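Local coordinates for heme-binding protein A / AI-2 binding protein A (Helicobacter pylori SS1, PDB 6OFQ) that binds peptides as a periplasmic substrate-binding protein and probably delivers them to an ABC transporter for import, at residues Y55-Q67 with K206-L218. Numbering follows the deposited sequence.
Sequences YVATGNIYDTLVQ and KKPVGTGPFKFFL
The carbonyls of N60 and I61 receive backbone N-H groups from F214 and G212 in the segment that leads into strand 214-220. I61 O receives G212 N at 2.8 Å, the donor standing well above the carbonyl plane, and G210 CA adds a CA-H...O contact to the same oxygen. N60 O accepts F214 N at 3.2 Å, while F214 O is met in return by I61 CA in a nearly straight CA-H...O contact. This close backbone approach falls at two residues without side chains, G210 and G212.

Further along the chain, T211 OG1 donates to D63 OD2 at 2.7 Å, on the anti side of the carboxylate. That oxygen has a second partner in W234 NE1, and a water joins T211 OG1 to D63 N, so the two residues are tied twice. On the other flank I61 CD1 lies 3.9 Å from P208 CG and against F216 CB (4.1 Å), beside the edge of the ring and near its plane. P208 CD sits over one face of the F216 ring, toward its rim. Y62 crosses P208 at about a right angle; its hydroxyl is hydrogen-bonded to M44 O and, through a water, linked to V209 N.

N60 OD1 comes to 3.5 Å from F214 CD1, with amide and ring planes 82° apart. With CG set beside the backbone N (chi1 -79°), the N60 amide can turn back to give ND2 to V56 O, and N524 O and F526 N also bond to it, which should fix its rotation.

The contact is buried packing within one lobe of the type II periplasmic binding protein fold, joining helix 52-61 to edge strand 214-220 of the mixed five-stranded sheet, with L227 of strand 224-229 touching N60 and I61, and L79 of strand 75-85 packing on D63 and T211.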
loop_
_atom_site.group_PDB
_atom_site.type_symbol
_atom_site.label_atom_id
_atom_site.label_comp_id
_atom_site.label_asym_id
_atom_site.label_seq_id
_atom_site.Cartn_x
_atom_site.Cartn_y
_atom_site.Cartn_z
ATOM N N TYR A 55 4.639 5.201 -3.644
ATOM C CA TYR A 55 5.501 4.089 -4.033
ATOM C C TYR A 55 5.677 3.897 -5.508
ATOM O O TYR A 55 6.602 3.152 -5.870
ATOM C CB TYR A 55 5.062 2.789 -3.318
ATOM C CG TYR A 55 5.149 2.840 -1.811
ATOM C CD1 TYR A 55 5.995 3.678 -1.103
ATOM C CD2 TYR A 55 4.384 1.932 -1.034
ATOM C CE1 TYR A 55 6.030 3.636 0.267
ATOM C CE2 TYR A 55 4.464 1.852 0.319
ATOM C CZ TYR A 55 5.277 2.728 0.994
ATOM O OH TYR A 55 5.411 2.628 2.373
ATOM N N VAL A 56 4.827 4.535 -6.326
ATOM C CA VAL A 56 5.109 4.497 -7.753
ATOM C C VAL A 56 6.539 4.942 -8.051
ATOM O O VAL A 56 7.271 4.228 -8.759
ATOM C CB VAL A 56 4.098 5.370 -8.529
ATOM C CG1 VAL A 56 4.502 5.416 -10.009
ATOM C CG2 VAL A 56 2.665 4.881 -8.361
ATOM N N ALA A 57 6.952 6.072 -7.515
ATOM C CA ALA A 57 8.334 6.503 -7.729
ATOM C C ALA A 57 9.372 5.730 -6.907
ATOM O O ALA A 57 10.343 5.202 -7.472
ATOM C CB ALA A 57 8.507 7.997 -7.487
ATOM N N THR A 58 9.101 5.595 -5.612
ATOM C CA THR A 58 10.159 5.063 -4.754
ATOM C C THR A 58 10.466 3.595 -5.038
ATOM O O THR A 58 11.602 3.147 -4.938
ATOM C CB THR A 58 9.834 5.269 -3.269
ATOM O OG1 THR A 58 8.687 4.478 -2.938
ATOM C CG2 THR A 58 9.606 6.681 -2.892
ATOM N N GLY A 59 9.452 2.830 -5.454
ATOM C CA GLY A 59 9.655 1.428 -5.786
ATOM C C GLY A 59 10.579 1.186 -6.958
ATOM O O GLY A 59 11.137 0.091 -7.111
ATOM N N ASN A 60 10.724 2.171 -7.839
ATOM C CA ASN A 60 11.641 2.082 -8.948
ATOM C C ASN A 60 13.086 2.565 -8.600
ATOM O O ASN A 60 14.009 2.200 -9.326
ATOM C CB ASN A 60 11.079 2.967 -10.064
ATOM C CG ASN A 60 9.955 2.293 -10.815
ATOM O OD1 ASN A 60 10.214 1.386 -11.588
ATOM N ND2 ASN A 60 8.715 2.728 -10.591
ATOM N N ILE A 61 13.194 3.365 -7.556
ATOM C CA ILE A 61 14.448 4.033 -7.172
ATOM C C ILE A 61 15.213 3.159 -6.191
ATOM O O ILE A 61 16.474 3.095 -6.213
ATOM C CB ILE A 61 14.110 5.414 -6.576
ATOM C CG1 ILE A 61 13.616 6.332 -7.712
ATOM C CG2 ILE A 61 15.293 5.986 -5.803
ATOM C CD1 ILE A 61 12.979 7.616 -7.190
ATOM N N TYR A 62 14.504 2.541 -5.243
ATOM C CA TYR A 62 15.152 1.839 -4.136
ATOM C C TYR A 62 14.998 0.322 -4.281
ATOM O O TYR A 62 14.001 -0.149 -4.816
ATOM C CB TYR A 62 14.557 2.169 -2.772
ATOM C CG TYR A 62 14.663 3.630 -2.372
ATOM C CD1 TYR A 62 15.827 4.136 -1.835
ATOM C CD2 TYR A 62 13.619 4.507 -2.562
ATOM C CE1 TYR A 62 15.944 5.450 -1.409
ATOM C CE2 TYR A 62 13.722 5.809 -2.115
ATOM C CZ TYR A 62 14.877 6.273 -1.522
ATOM O OH TYR A 62 14.913 7.574 -1.052
ATOM N N ASP A 63 15.983 -0.415 -3.764
ATOM C CA ASP A 63 15.863 -1.828 -3.478
ATOM C C ASP A 63 15.784 -2.131 -2.017
ATOM O O ASP A 63 16.101 -1.323 -1.139
ATOM C CB ASP A 63 17.050 -2.582 -4.041
ATOM C CG ASP A 63 17.097 -2.486 -5.550
ATOM O OD1 ASP A 63 16.080 -2.810 -6.220
ATOM O OD2 ASP A 63 18.139 -2.085 -6.115
ATOM N N THR A 64 15.351 -3.374 -1.801
ATOM C CA THR A 64 15.208 -3.982 -0.487
ATOM C C THR A 64 16.170 -5.190 -0.372
ATOM O O THR A 64 16.813 -5.571 -1.347
ATOM C CB THR A 64 13.737 -4.387 -0.227
ATOM O OG1 THR A 64 13.154 -4.881 -1.433
ATOM C CG2 THR A 64 12.889 -3.185 0.259
ATOM N N LEU A 65 16.199 -5.824 0.805
ATOM C CA LEU A 65 17.070 -7.016 0.974
ATOM C C LEU A 65 16.642 -8.211 0.111
ATOM O O LEU A 65 17.449 -8.920 -0.511
ATOM C CB LEU A 65 17.131 -7.417 2.431
ATOM C CG LEU A 65 17.898 -6.455 3.351
ATOM C CD1 LEU A 65 17.721 -6.967 4.773
ATOM C CD2 LEU A 65 19.401 -6.505 3.037
ATOM N N VAL A 66 15.328 -8.415 0.071
ATOM C CA VAL A 66 14.660 -9.369 -0.793
ATOM C C VAL A 66 13.610 -8.656 -1.606
ATOM O O VAL A 66 13.232 -7.544 -1.202
ATOM C CB VAL A 66 14.032 -10.545 0.015
ATOM C CG1 VAL A 66 15.118 -11.177 0.911
ATOM C CG2 VAL A 66 12.827 -10.099 0.846
ATOM N N GLN A 67 13.156 -9.180 -2.726
ATOM C CA GLN A 67 12.163 -8.506 -3.516
ATOM C C GLN A 67 11.121 -9.465 -4.022
ATOM O O GLN A 67 11.330 -10.695 -3.925
ATOM C CB GLN A 67 12.756 -7.735 -4.683
ATOM C CG GLN A 67 13.430 -8.617 -5.717
ATOM C CD GLN A 67 14.232 -7.838 -6.738
ATOM O OE1 GLN A 67 14.814 -6.795 -6.469
ATOM N NE2 GLN A 67 14.367 -8.407 -7.921
ATOM N N LYS A 206 13.462 14.186 -0.417
ATOM C CA LYS A 206 13.108 15.007 -1.590
ATOM C C LYS A 206 13.942 14.740 -2.829
ATOM O O LYS A 206 13.413 14.775 -3.965
ATOM C CB LYS A 206 13.263 16.502 -1.274
ATOM C CG LYS A 206 12.268 16.937 -0.211
ATOM C CD LYS A 206 12.363 18.429 0.113
ATOM C CE LYS A 206 11.163 18.847 0.960
ATOM N NZ LYS A 206 11.481 18.936 2.416
ATOM N N LYS A 207 15.202 14.398 -2.590
ATOM C CA LYS A 207 16.164 14.210 -3.673
ATOM C C LYS A 207 16.838 12.864 -3.391
ATOM O O LYS A 207 17.860 12.795 -2.709
ATOM C CB LYS A 207 17.147 15.399 -3.705
ATOM C CG LYS A 207 16.483 16.686 -4.182
ATOM C CD LYS A 207 17.450 17.854 -4.050
ATOM C CE LYS A 207 16.679 19.118 -4.412
ATOM N NZ LYS A 207 17.377 20.410 -4.112
ATOM N N PRO A 208 16.213 11.750 -3.800
ATOM C CA PRO A 208 16.575 10.466 -3.253
ATOM C C PRO A 208 17.755 9.834 -3.936
ATOM O O PRO A 208 18.016 10.073 -5.096
ATOM C CB PRO A 208 15.288 9.662 -3.477
ATOM C CG PRO A 208 14.715 10.214 -4.776
ATOM C CD PRO A 208 14.969 11.697 -4.607
ATOM N N VAL A 209 18.443 8.931 -3.218
ATOM C CA VAL A 209 19.506 8.103 -3.706
ATOM C C VAL A 209 19.283 6.628 -3.378
ATOM O O VAL A 209 19.173 6.315 -2.209
ATOM C CB VAL A 209 20.857 8.613 -3.139
ATOM C CG1 VAL A 209 21.997 7.705 -3.561
ATOM C CG2 VAL A 209 21.139 10.037 -3.637
ATOM N N GLY A 210 19.186 5.800 -4.398
ATOM C CA GLY A 210 18.909 4.357 -4.203
ATOM C C GLY A 210 19.842 3.527 -5.040
ATOM O O GLY A 210 20.797 4.029 -5.649
ATOM N N THR A 211 19.545 2.248 -5.148
ATOM C CA THR A 211 20.266 1.310 -5.993
ATOM C C THR A 211 19.473 0.720 -7.146
ATOM O O THR A 211 20.000 -0.093 -7.886
ATOM C CB THR A 211 20.802 0.138 -5.159
ATOM O OG1 THR A 211 19.724 -0.544 -4.520
ATOM C CG2 THR A 211 21.785 0.555 -4.091
ATOM N N GLY A 212 18.204 1.102 -7.264
ATOM C CA GLY A 212 17.322 0.433 -8.187
ATOM C C GLY A 212 17.506 0.716 -9.647
ATOM O O GLY A 212 18.401 1.488 -10.033
ATOM N N PRO A 213 16.612 0.170 -10.466
ATOM C CA PRO A 213 16.844 0.183 -11.905
ATOM C C PRO A 213 16.589 1.541 -12.546
ATOM O O PRO A 213 16.905 1.676 -13.732
ATOM C CB PRO A 213 15.872 -0.858 -12.430
ATOM C CG PRO A 213 14.852 -1.032 -11.356
ATOM C CD PRO A 213 15.559 -0.766 -10.055
ATOM N N PHE A 214 15.910 2.443 -11.845
ATOM C CA PHE A 214 15.789 3.848 -12.240
ATOM C C PHE A 214 16.318 4.785 -11.191
ATOM O O PHE A 214 16.292 4.462 -10.018
ATOM C CB PHE A 214 14.318 4.188 -12.561
ATOM C CG PHE A 214 13.741 3.397 -13.696
ATOM C CD1 PHE A 214 13.112 2.189 -13.438
ATOM C CD2 PHE A 214 13.821 3.837 -15.013
ATOM C CE1 PHE A 214 12.603 1.449 -14.473
ATOM C CE2 PHE A 214 13.298 3.116 -16.066
ATOM C CZ PHE A 214 12.688 1.909 -15.777
ATOM N N LYS A 215 16.754 5.960 -11.650
ATOM C CA LYS A 215 17.184 6.985 -10.724
ATOM C C LYS A 215 16.330 8.224 -10.882
ATOM O O LYS A 215 15.702 8.419 -11.936
ATOM C CB LYS A 215 18.661 7.311 -10.886
ATOM C CG LYS A 215 18.985 7.850 -12.259
ATOM C CD LYS A 215 20.498 7.863 -12.439
ATOM C CE LYS A 215 20.797 8.237 -13.883
ATOM N NZ LYS A 215 22.277 8.314 -13.897
ATOM N N PHE A 216 16.259 9.019 -9.829
ATOM C CA PHE A 216 15.479 10.260 -9.824
ATOM C C PHE A 216 16.118 11.352 -10.694
ATOM O O PHE A 216 17.341 11.502 -10.622
ATOM C CB PHE A 216 15.427 10.745 -8.384
ATOM C CG PHE A 216 14.711 12.019 -8.138
ATOM C CD1 PHE A 216 15.339 13.242 -8.293
ATOM C CD2 PHE A 216 13.425 12.017 -7.643
ATOM C CE1 PHE A 216 14.680 14.446 -8.018
ATOM C CE2 PHE A 216 12.787 13.200 -7.295
ATOM C CZ PHE A 216 13.415 14.388 -7.485
ATOM N N PHE A 217 15.258 12.039 -11.443
ATOM C CA PHE A 217 15.685 13.276 -12.143
ATOM C C PHE A 217 14.984 14.503 -11.645
ATOM O O PHE A 217 15.643 15.534 -11.413
ATOM C CB PHE A 217 15.616 13.117 -13.650
ATOM C CG PHE A 217 16.069 14.322 -14.412
ATOM C CD1 PHE A 217 17.417 14.620 -14.456
ATOM C CD2 PHE A 217 15.147 15.130 -15.018
ATOM C CE1 PHE A 217 17.848 15.753 -15.119
ATOM C CE2 PHE A 217 15.578 16.272 -15.673
ATOM C CZ PHE A 217 16.923 16.531 -15.759
ATOM N N LEU A 218 13.672 14.506 -11.530
ATOM C CA LEU A 218 12.925 15.675 -11.142
ATOM C C LEU A 218 11.621 15.305 -10.469
ATOM O O LEU A 218 11.035 14.266 -10.823
ATOM C CB LEU A 218 12.638 16.417 -12.466
ATOM C CG LEU A 218 11.703 17.578 -12.604
ATOM C CD1 LEU A 218 12.034 18.122 -13.978
ATOM C CD2 LEU A 218 10.281 17.061 -12.676
HETATM O O HOH W 1 17.155 9.127 -0.241
HETATM O O HOH W 2 18.226 1.149 -2.674
#